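Long-range contacts in SusD family protein (Bacteroides uniformis, PDB 7KV1), which probably binds beta-glucan at the outer surface of a human gut bacterium, as a glycan-binding protein of the SusD family built on tetratricopeptide-like helices: residues 152-156 with 167-171; 196-200 with 230-234; 330-334 with 395-399. All coordinates share one frame; numbering follows the deposited sequence.

Contact 1 of 3, residues 152-156 with 167-171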
loop_
_atom_site.group_PDB
_atom_site.type_symbol
_atom_site.label_atom_id
_atom_site.label_comp_id
_atom_site.label_asym_id
_atom_site.label_seq_id
_atom_site.Cartn_x
_atom_site.Cartn_y
_atom_site.Cartn_z
ATOM N N ARG A 152 -4.516 -5.031 13.863
ATOM C CA ARG A 152 -4.723 -3.759 14.577
ATOM C C ARG A 152 -3.564 -2.795 14.253
ATOM O O ARG A 152 -3.855 -1.620 13.937
ATOM C CB ARG A 152 -4.923 -4.015 16.068
ATOM C CG ARG A 152 -5.286 -2.761 16.821
ATOM C CD ARG A 152 -5.686 -3.088 18.262
ATOM N NE ARG A 152 -4.616 -3.671 19.081
ATOM C CZ ARG A 152 -4.761 -4.065 20.349
ATOM N NH1 ARG A 152 -5.937 -3.944 20.951
ATOM N NH2 ARG A 152 -3.724 -4.551 21.020
ATOM N N VAL A 153 -2.313 -3.261 14.294
ATOM C CA VAL A 153 -1.144 -2.434 13.859
ATOM C C VAL A 153 -1.339 -1.988 12.404
ATOM O O VAL A 153 -1.075 -0.809 12.093
ATOM C CB VAL A 153 0.196 -3.167 14.019
ATOM C CG1 VAL A 153 1.322 -2.402 13.295
ATOM C CG2 VAL A 153 0.523 -3.328 15.487
ATOM N N PHE A 154 -1.766 -2.906 11.545
ATOM C CA PHE A 154 -1.991 -2.640 10.111
ATOM C C PHE A 154 -2.987 -1.491 9.929
ATOM O O PHE A 154 -2.711 -0.537 9.177
ATOM C CB PHE A 154 -2.486 -3.888 9.394
ATOM C CG PHE A 154 -2.712 -3.608 7.938
ATOM C CD1 PHE A 154 -1.647 -3.597 7.066
ATOM C CD2 PHE A 154 -3.960 -3.302 7.466
ATOM C CE1 PHE A 154 -1.845 -3.324 5.724
ATOM C CE2 PHE A 154 -4.161 -3.027 6.130
ATOM C CZ PHE A 154 -3.094 -3.023 5.265
ATOM N N TYR A 155 -4.136 -1.570 10.595
ATOM C CA TYR A 155 -5.186 -0.520 10.521
ATOM C C TYR A 155 -4.636 0.795 11.070
ATOM O O TYR A 155 -4.936 1.839 10.471
ATOM C CB TYR A 155 -6.455 -0.971 11.248
ATOM C CG TYR A 155 -7.196 -2.110 10.588
ATOM C CD1 TYR A 155 -7.646 -2.009 9.278
ATOM C CD2 TYR A 155 -7.480 -3.277 11.291
ATOM C CE1 TYR A 155 -8.361 -3.039 8.680
ATOM C CE2 TYR A 155 -8.165 -4.324 10.698
ATOM C CZ TYR A 155 -8.631 -4.195 9.401
ATOM O OH TYR A 155 -9.303 -5.225 8.824
ATOM N N TYR A 156 -3.888 0.776 12.198
ATOM C CA TYR A 156 -3.370 2.019 12.795
ATOM C C TYR A 156 -2.310 2.593 11.864
ATOM O O TYR A 156 -2.148 3.841 11.781
ATOM C CB TYR A 156 -2.825 1.798 14.200
ATOM C CG TYR A 156 -3.847 2.045 15.271
ATOM C CD1 TYR A 156 -4.387 3.310 15.443
ATOM C CD2 TYR A 156 -4.283 1.016 16.096
ATOM C CE1 TYR A 156 -5.328 3.554 16.424
ATOM C CE2 TYR A 156 -5.218 1.254 17.098
ATOM C CZ TYR A 156 -5.750 2.524 17.245
ATOM O OH TYR A 156 -6.733 2.775 18.166
ATOM N N PRO A 167 -6.914 9.609 17.212
ATOM C CA PRO A 167 -7.347 8.858 18.393
ATOM C C PRO A 167 -6.671 7.480 18.445
ATOM O O PRO A 167 -6.614 6.767 17.436
ATOM C CB PRO A 167 -8.862 8.702 18.210
ATOM C CG PRO A 167 -9.223 9.896 17.372
ATOM C CD PRO A 167 -8.057 10.069 16.410
ATOM N N PHE A 168 -6.126 7.164 19.606
ATOM C CA PHE A 168 -5.365 5.925 19.841
ATOM C C PHE A 168 -5.982 5.165 21.016
ATOM O O PHE A 168 -5.963 5.693 22.133
ATOM C CB PHE A 168 -3.883 6.259 20.040
ATOM C CG PHE A 168 -3.057 5.017 19.887
ATOM C CD1 PHE A 168 -2.847 4.179 20.958
ATOM C CD2 PHE A 168 -2.666 4.600 18.629
ATOM C CE1 PHE A 168 -2.138 3.001 20.802
ATOM C CE2 PHE A 168 -1.975 3.418 18.477
ATOM C CZ PHE A 168 -1.733 2.618 19.563
ATOM N N TYR A 169 -6.524 3.975 20.764
ATOM C CA TYR A 169 -7.069 3.094 21.826
ATOM C C TYR A 169 -6.793 1.620 21.505
ATOM O O TYR A 169 -6.971 1.193 20.327
ATOM C CB TYR A 169 -8.570 3.306 22.028
ATOM C CG TYR A 169 -9.465 3.186 20.824
ATOM C CD1 TYR A 169 -9.578 4.226 19.923
ATOM C CD2 TYR A 169 -10.318 2.100 20.672
ATOM C CE1 TYR A 169 -10.487 4.184 18.883
ATOM C CE2 TYR A 169 -11.222 2.029 19.625
ATOM C CZ TYR A 169 -11.295 3.073 18.713
ATOM O OH TYR A 169 -12.176 3.045 17.658
ATOM N N LEU A 170 -6.440 0.848 22.537
ATOM C CA LEU A 170 -6.239 -0.624 22.428
ATOM C C LEU A 170 -7.348 -1.391 23.180
ATOM O O LEU A 170 -7.242 -2.625 23.257
ATOM C CB LEU A 170 -4.844 -0.946 22.962
ATOM C CG LEU A 170 -3.682 -0.285 22.227
ATOM C CD1 LEU A 170 -2.352 -0.704 22.843
ATOM C CD2 LEU A 170 -3.701 -0.584 20.724
ATOM N N GLU A 171 -8.394 -0.691 23.657
ATOM C CA GLU A 171 -9.614 -1.228 24.340
ATOM C C GLU A 171 -10.810 -0.448 23.785
ATOM O O GLU A 171 -10.704 0.807 23.701
ATOM C CB GLU A 171 -9.579 -0.980 25.858
HETATM O O HOH W 1 -4.857 -4.844 23.792
#
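Tyr156 OH donates a hydrogen bond to the backbone oxygen Tyr169 O at 2.7 Å. The bond joins helix 138-162 to the loop after it. The hydroxyl comes in 23° out of the carbonyl plane. It also sits over one face of the Tyr169 ring, offset toward the rim, with CD1 of Tyr169 3.6 Å from Tyr156 OH. Phe168 swings its CG anti to the backbone N (chi1 -164°), and this lays its CD2-CE2 edge over the Tyr156 ring. CE2 of Phe168 lies 3.7 Å above the plane of that ring, near its centre. The two rings meet obliquely, with their planes at 33°. At the edge of the Tyr156 ring, in its plane, Pro167 O lies 3.6 Å from CE1. A leucine in place of Tyr156 would probably leave Tyr169 O without its donor and open a gap beneath the Phe168 ring.

One turn earlier, the Arg152 chain bends at chi3. CD2 of Leu170 then rests over the centre of one guanidinium face, 3.6 Å from NE of Arg152. The guanidinium is held mainly by other groups: NH1 hydrogen-bonds Asn124 OD1 and NH2 forms a salt bridge with Glu195. NH2 also gives a hydrogen bond to a water, which reaches Leu170 O by a weak one. Helix 185-201 packs on Tyr156 and Phe168 through Leu192, while helix 110-129 meets Pro167 through Trp113 and Tyr169 through Lys121.

Contact 2 of 3, residues 196-200 with 230-234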
loop_
_atom_site.group_PDB
_atom_site.type_symbol
_atom_site.label_atom_id
_atom_site.label_comp_id
_atom_site.label_asym_id
_atom_site.label_seq_id
_atom_site.Cartn_x
_atom_site.Cartn_y
_atom_site.Cartn_z
ATOM N N LEU A 196 4.066 -3.644 17.796
ATOM C CA LEU A 196 4.522 -4.568 16.729
ATOM C C LEU A 196 5.735 -5.363 17.238
ATOM O O LEU A 196 5.811 -6.557 16.985
ATOM C CB LEU A 196 4.845 -3.760 15.474
ATOM C CG LEU A 196 5.239 -4.584 14.255
ATOM C CD1 LEU A 196 4.255 -5.702 13.996
ATOM C CD2 LEU A 196 5.393 -3.665 13.039
ATOM N N GLU A 197 6.646 -4.716 17.946
ATOM C CA GLU A 197 7.795 -5.398 18.586
ATOM C C GLU A 197 7.302 -6.511 19.526
ATOM O O GLU A 197 7.815 -7.629 19.428
ATOM C CB GLU A 197 8.674 -4.354 19.246
ATOM C CG GLU A 197 9.526 -3.631 18.213
ATOM C CD GLU A 197 10.444 -2.574 18.765
ATOM O OE1 GLU A 197 10.149 -2.101 19.874
ATOM O OE2 GLU A 197 11.429 -2.194 18.075
ATOM N N ALA A 198 6.315 -6.251 20.374
ATOM C CA ALA A 198 5.712 -7.297 21.240
ATOM C C ALA A 198 5.140 -8.435 20.389
ATOM O O ALA A 198 5.375 -9.632 20.720
ATOM C CB ALA A 198 4.688 -6.709 22.182
ATOM N N VAL A 199 4.441 -8.129 19.310
ATOM C CA VAL A 199 3.884 -9.196 18.436
ATOM C C VAL A 199 5.036 -10.019 17.838
ATOM O O VAL A 199 5.002 -11.260 17.898
ATOM C CB VAL A 199 2.955 -8.605 17.364
ATOM C CG1 VAL A 199 2.640 -9.599 16.259
ATOM C CG2 VAL A 199 1.679 -8.071 17.998
ATOM N N ILE A 200 6.031 -9.363 17.266
ATOM C CA ILE A 200 7.167 -10.049 16.584
ATOM C C ILE A 200 7.961 -10.892 17.615
ATOM O O ILE A 200 8.274 -12.093 17.333
ATOM C CB ILE A 200 8.022 -8.996 15.842
ATOM C CG1 ILE A 200 7.278 -8.510 14.598
ATOM C CG2 ILE A 200 9.415 -9.534 15.517
ATOM C CD1 ILE A 200 7.892 -7.293 13.929
ATOM N N GLN A 230 4.440 -13.755 10.173
ATOM C CA GLN A 230 5.623 -13.114 10.755
ATOM C C GLN A 230 6.333 -12.350 9.624
ATOM O O GLN A 230 6.878 -11.277 9.894
ATOM C CB GLN A 230 6.462 -14.179 11.438
ATOM C CG GLN A 230 7.623 -13.603 12.208
ATOM C CD GLN A 230 7.231 -13.147 13.578
ATOM O OE1 GLN A 230 6.057 -12.875 13.849
ATOM N NE2 GLN A 230 8.236 -13.044 14.438
ATOM N N ALA A 231 6.390 -12.903 8.415
ATOM C CA ALA A 231 7.040 -12.222 7.266
ATOM C C ALA A 231 6.288 -10.912 7.003
ATOM O O ALA A 231 6.911 -9.886 6.754
ATOM C CB ALA A 231 7.056 -13.098 6.041
ATOM N N MET A 232 4.966 -10.940 7.047
ATOM C CA MET A 232 4.172 -9.715 6.797
ATOM C C MET A 232 4.498 -8.696 7.891
ATOM O O MET A 232 4.613 -7.501 7.563
ATOM C CB MET A 232 2.675 -10.014 6.730
ATOM C CG MET A 232 1.831 -8.777 6.555
ATOM S SD MET A 232 1.136 -8.231 8.116
ATOM C CE MET A 232 -0.018 -6.976 7.563
ATOM N N ALA A 233 4.650 -9.161 9.138
ATOM C CA ALA A 233 4.991 -8.351 10.325
ATOM C C ALA A 233 6.338 -7.652 10.115
ATOM O O ALA A 233 6.469 -6.433 10.428
ATOM C CB ALA A 233 5.012 -9.219 11.573
ATOM N N TYR A 234 7.336 -8.406 9.663
ATOM C CA TYR A 234 8.675 -7.856 9.317
ATOM C C TYR A 234 8.551 -6.699 8.298
ATOM O O TYR A 234 9.252 -5.704 8.413
ATOM C CB TYR A 234 9.586 -8.960 8.764
ATOM C CG TYR A 234 10.002 -10.028 9.742
ATOM C CD1 TYR A 234 9.795 -9.910 11.108
ATOM C CD2 TYR A 234 10.707 -11.132 9.299
ATOM C CE1 TYR A 234 10.186 -10.908 11.988
ATOM C CE2 TYR A 234 11.134 -12.121 10.171
ATOM C CZ TYR A 234 10.876 -12.008 11.525
ATOM O OH TYR A 234 11.317 -12.987 12.376
HETATM O O HOH W 2 4.787 -13.504 16.054
#
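Two helices of the helical N-terminal half meet here, with Ile200 of helix 185-201 packed against Gln230, Ala233 and Tyr234 of helix 230-244. The short segments run roughly antiparallel at 150°, and their axes come within 10.5 Å. CG1 of Ile200 sits 3.8 Å from CB of Ala233. The other branch, CG2, meets the Tyr234 ring at its edge and in its plane, 3.9 Å from CE1. One turn back, CD1 of Leu196 makes a looser contact with the same Ala233 methyl.

The Gln230 chain bends at chi2 (84°) and turns its amide across to the C-terminal end of helix 185-201. NE2 of Gln230 donates to Ile200 O at 3.0 Å, with an angle of 164° at the hydrogen. The acceptor lies almost in the amide plane. At the oxygen end of the amide, a water donates to Gln230 OE1 and to Val199 O. Both polar ends of the amide are therefore used, which should hold its rotation. The Tyr234 hydroxyl hydrogen-bonds Glu259, and its ring stacks on Tyr256 of helix 250-262. Near-antiparallel packing of helices 185-201 and 230-244 fits the helical, tetratricopeptide-repeat-related scaffold of the SusD family.

Contact 3 of 3, residues 330-334 with 395-399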
loop_
_atom_site.group_PDB
_atom_site.type_symbol
_atom_site.label_atom_id
_atom_site.label_comp_id
_atom_site.label_asym_id
_atom_site.label_seq_id
_atom_site.Cartn_x
_atom_site.Cartn_y
_atom_site.Cartn_z
ATOM N N GLY A 330 -18.700 -3.021 -24.067
ATOM C CA GLY A 330 -19.887 -2.926 -23.198
ATOM C C GLY A 330 -19.585 -3.152 -21.730
ATOM O O GLY A 330 -20.553 -3.336 -20.936
ATOM N N ASN A 331 -18.307 -3.178 -21.357
ATOM C CA ASN A 331 -17.866 -3.279 -19.934
ATOM C C ASN A 331 -17.523 -1.871 -19.414
ATOM O O ASN A 331 -17.131 -1.014 -20.219
ATOM C CB ASN A 331 -16.726 -4.296 -19.792
ATOM C CG ASN A 331 -17.232 -5.725 -19.823
ATOM O OD1 ASN A 331 -17.988 -6.127 -18.936
ATOM N ND2 ASN A 331 -16.825 -6.485 -20.831
ATOM N N ASP A 332 -17.752 -1.618 -18.131
ATOM C CA ASP A 332 -17.586 -0.275 -17.532
ATOM C C ASP A 332 -16.096 -0.000 -17.304
ATOM O O ASP A 332 -15.382 -0.889 -16.761
ATOM C CB ASP A 332 -18.326 -0.153 -16.204
ATOM C CG ASP A 332 -19.708 0.462 -16.344
ATOM O OD1 ASP A 332 -20.485 -0.040 -17.184
ATOM O OD2 ASP A 332 -19.990 1.438 -15.617
ATOM N N GLY A 333 -15.669 1.191 -17.669
ATOM C CA GLY A 333 -14.350 1.734 -17.312
ATOM C C GLY A 333 -14.517 3.188 -16.960
ATOM O O GLY A 333 -15.089 3.928 -17.764
ATOM N N TRP A 334 -14.077 3.600 -15.772
ATOM C CA TRP A 334 -14.379 4.957 -15.257
ATOM C C TRP A 334 -13.233 5.941 -15.506
ATOM O O TRP A 334 -13.435 7.125 -15.250
ATOM C CB TRP A 334 -14.777 4.872 -13.800
ATOM C CG TRP A 334 -16.050 4.104 -13.625
ATOM C CD1 TRP A 334 -16.874 3.606 -14.601
ATOM C CD2 TRP A 334 -16.665 3.770 -12.372
ATOM N NE1 TRP A 334 -17.920 2.936 -14.022
ATOM C CE2 TRP A 334 -17.833 3.040 -12.667
ATOM C CE3 TRP A 334 -16.324 3.989 -11.041
ATOM C CZ2 TRP A 334 -18.672 2.551 -11.674
ATOM C CZ3 TRP A 334 -17.143 3.495 -10.055
ATOM C CH2 TRP A 334 -18.313 2.805 -10.373
ATOM N N GLN A 395 -24.588 -4.188 -13.863
ATOM C CA GLN A 395 -23.354 -4.348 -14.694
ATOM C C GLN A 395 -22.295 -5.121 -13.895
ATOM O O GLN A 395 -22.386 -5.128 -12.647
ATOM C CB GLN A 395 -22.804 -2.990 -15.157
ATOM C CG GLN A 395 -21.690 -3.071 -16.204
ATOM C CD GLN A 395 -22.141 -3.449 -17.601
ATOM O OE1 GLN A 395 -22.874 -4.422 -17.824
ATOM N NE2 GLN A 395 -21.690 -2.665 -18.571
ATOM N N ASN A 396 -21.345 -5.758 -14.589
ATOM C CA ASN A 396 -20.233 -6.519 -13.960
ATOM C C ASN A 396 -19.081 -5.540 -13.649
ATOM O O ASN A 396 -18.281 -5.252 -14.561
ATOM C CB ASN A 396 -19.829 -7.728 -14.813
ATOM C CG ASN A 396 -19.175 -8.820 -13.989
ATOM O OD1 ASN A 396 -18.832 -8.609 -12.820
ATOM N ND2 ASN A 396 -18.990 -9.984 -14.590
ATOM N N LEU A 397 -19.028 -5.034 -12.408
ATOM C CA LEU A 397 -18.020 -4.048 -11.923
ATOM C C LEU A 397 -16.874 -4.766 -11.191
ATOM O O LEU A 397 -15.845 -4.108 -10.959
ATOM C CB LEU A 397 -18.706 -3.048 -10.982
ATOM C CG LEU A 397 -19.235 -1.751 -11.608
ATOM C CD1 LEU A 397 -19.858 -1.977 -12.974
ATOM C CD2 LEU A 397 -20.218 -1.071 -10.675
ATOM N N ASN A 398 -17.027 -6.037 -10.809
ATOM C CA ASN A 398 -16.046 -6.691 -9.899
ATOM C C ASN A 398 -15.228 -7.773 -10.605
ATOM O O ASN A 398 -15.759 -8.496 -11.467
ATOM C CB ASN A 398 -16.688 -7.219 -8.625
ATOM C CG ASN A 398 -17.285 -6.082 -7.828
ATOM O OD1 ASN A 398 -16.647 -5.549 -6.920
ATOM N ND2 ASN A 398 -18.482 -5.657 -8.213
ATOM N N TYR A 399 -13.956 -7.869 -10.197
ATOM C CA TYR A 399 -12.907 -8.713 -10.809
ATOM C C TYR A 399 -12.234 -9.485 -9.683
ATOM O O TYR A 399 -12.448 -9.130 -8.512
ATOM C CB TYR A 399 -11.942 -7.828 -11.606
ATOM C CG TYR A 399 -12.551 -7.174 -12.811
ATOM C CD1 TYR A 399 -13.187 -5.948 -12.714
ATOM C CD2 TYR A 399 -12.496 -7.781 -14.049
ATOM C CE1 TYR A 399 -13.763 -5.350 -13.814
ATOM C CE2 TYR A 399 -13.036 -7.185 -15.177
ATOM C CZ TYR A 399 -13.663 -5.960 -15.049
ATOM O OH TYR A 399 -14.247 -5.360 -16.099
HETATM O O HOH W 3 -18.388 -3.808 -16.753
HETATM O O HOH W 4 -15.810 -3.209 -15.609
#
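Gln395 reaches across to Asp332, and its CG lies 3.4 Å from OD1 of that carboxylate. A bend at chi2 (74°) turns the amide toward residues 330-334. NE2 of Gln395 then donates to Asp332 OD1 at 3.2 Å, on the anti side of the oxygen and 20° out of the carboxylate plane. The amide and carboxylate planes stand nearly perpendicular, at 89°. NE2 also gives a weak, bent bond to Gly330 O, at 2.7 Å. The amide nitrogen thus ties two points of the facing segment.

The other carboxylate oxygen works within its own loop. NE1 of Trp334 donates to the anti lone pair of Asp332 OD2 at 3.0 Å, almost straight and in the plane of the indole. Asp332 is therefore gripped at both oxygens, which should limit the turning of its carboxylate. Leu397 adds the apolar part. Its CD1 packs 4.0 Å from CB of Asp332, and its CD2 meets CZ2 of Trp334 at 4.1 Å.

Water bridges the two backbones. One water accepts from Asp332 N and lies 2.6 Å from Asn396 O. A second lies near Asp332 O and Tyr399 OH. The Tyr399 hydroxyl also hydrogen-bonds Trp327, and its ring stacks on Phe388. The Asn331 amide hydrogen-bonds Ser328 O through ND2. The contact is a loop-to-loop junction at the surface of the SusD-family region, held by an aspartate that links an indole to a glutamine, with water between the two segments.

Contacts 1, 2 and 3 follow one another along the chain, each closing before the next opens. Contacts 1 and 2 are neighbours, with centres about 15 Å apart. Helix 138-162 carries residues 152-156 of contact 1, and the next helix, 185-201, carries residues 196-200 of contact 2. The two contacts touch directly: CD1 of Phe154 packs 3.8 Å from CE of Met232. Both lie in the helical N-terminal part, contact 1 tying a loop to it. Contact 3 touches neither, its centre about 35 Å from that of contact 1 and about 38 Å from that of contact 2. Contacts 1 and 2 thus join neighbouring parts of the helical scaffold, while contact 3 ties two surface loops far from them.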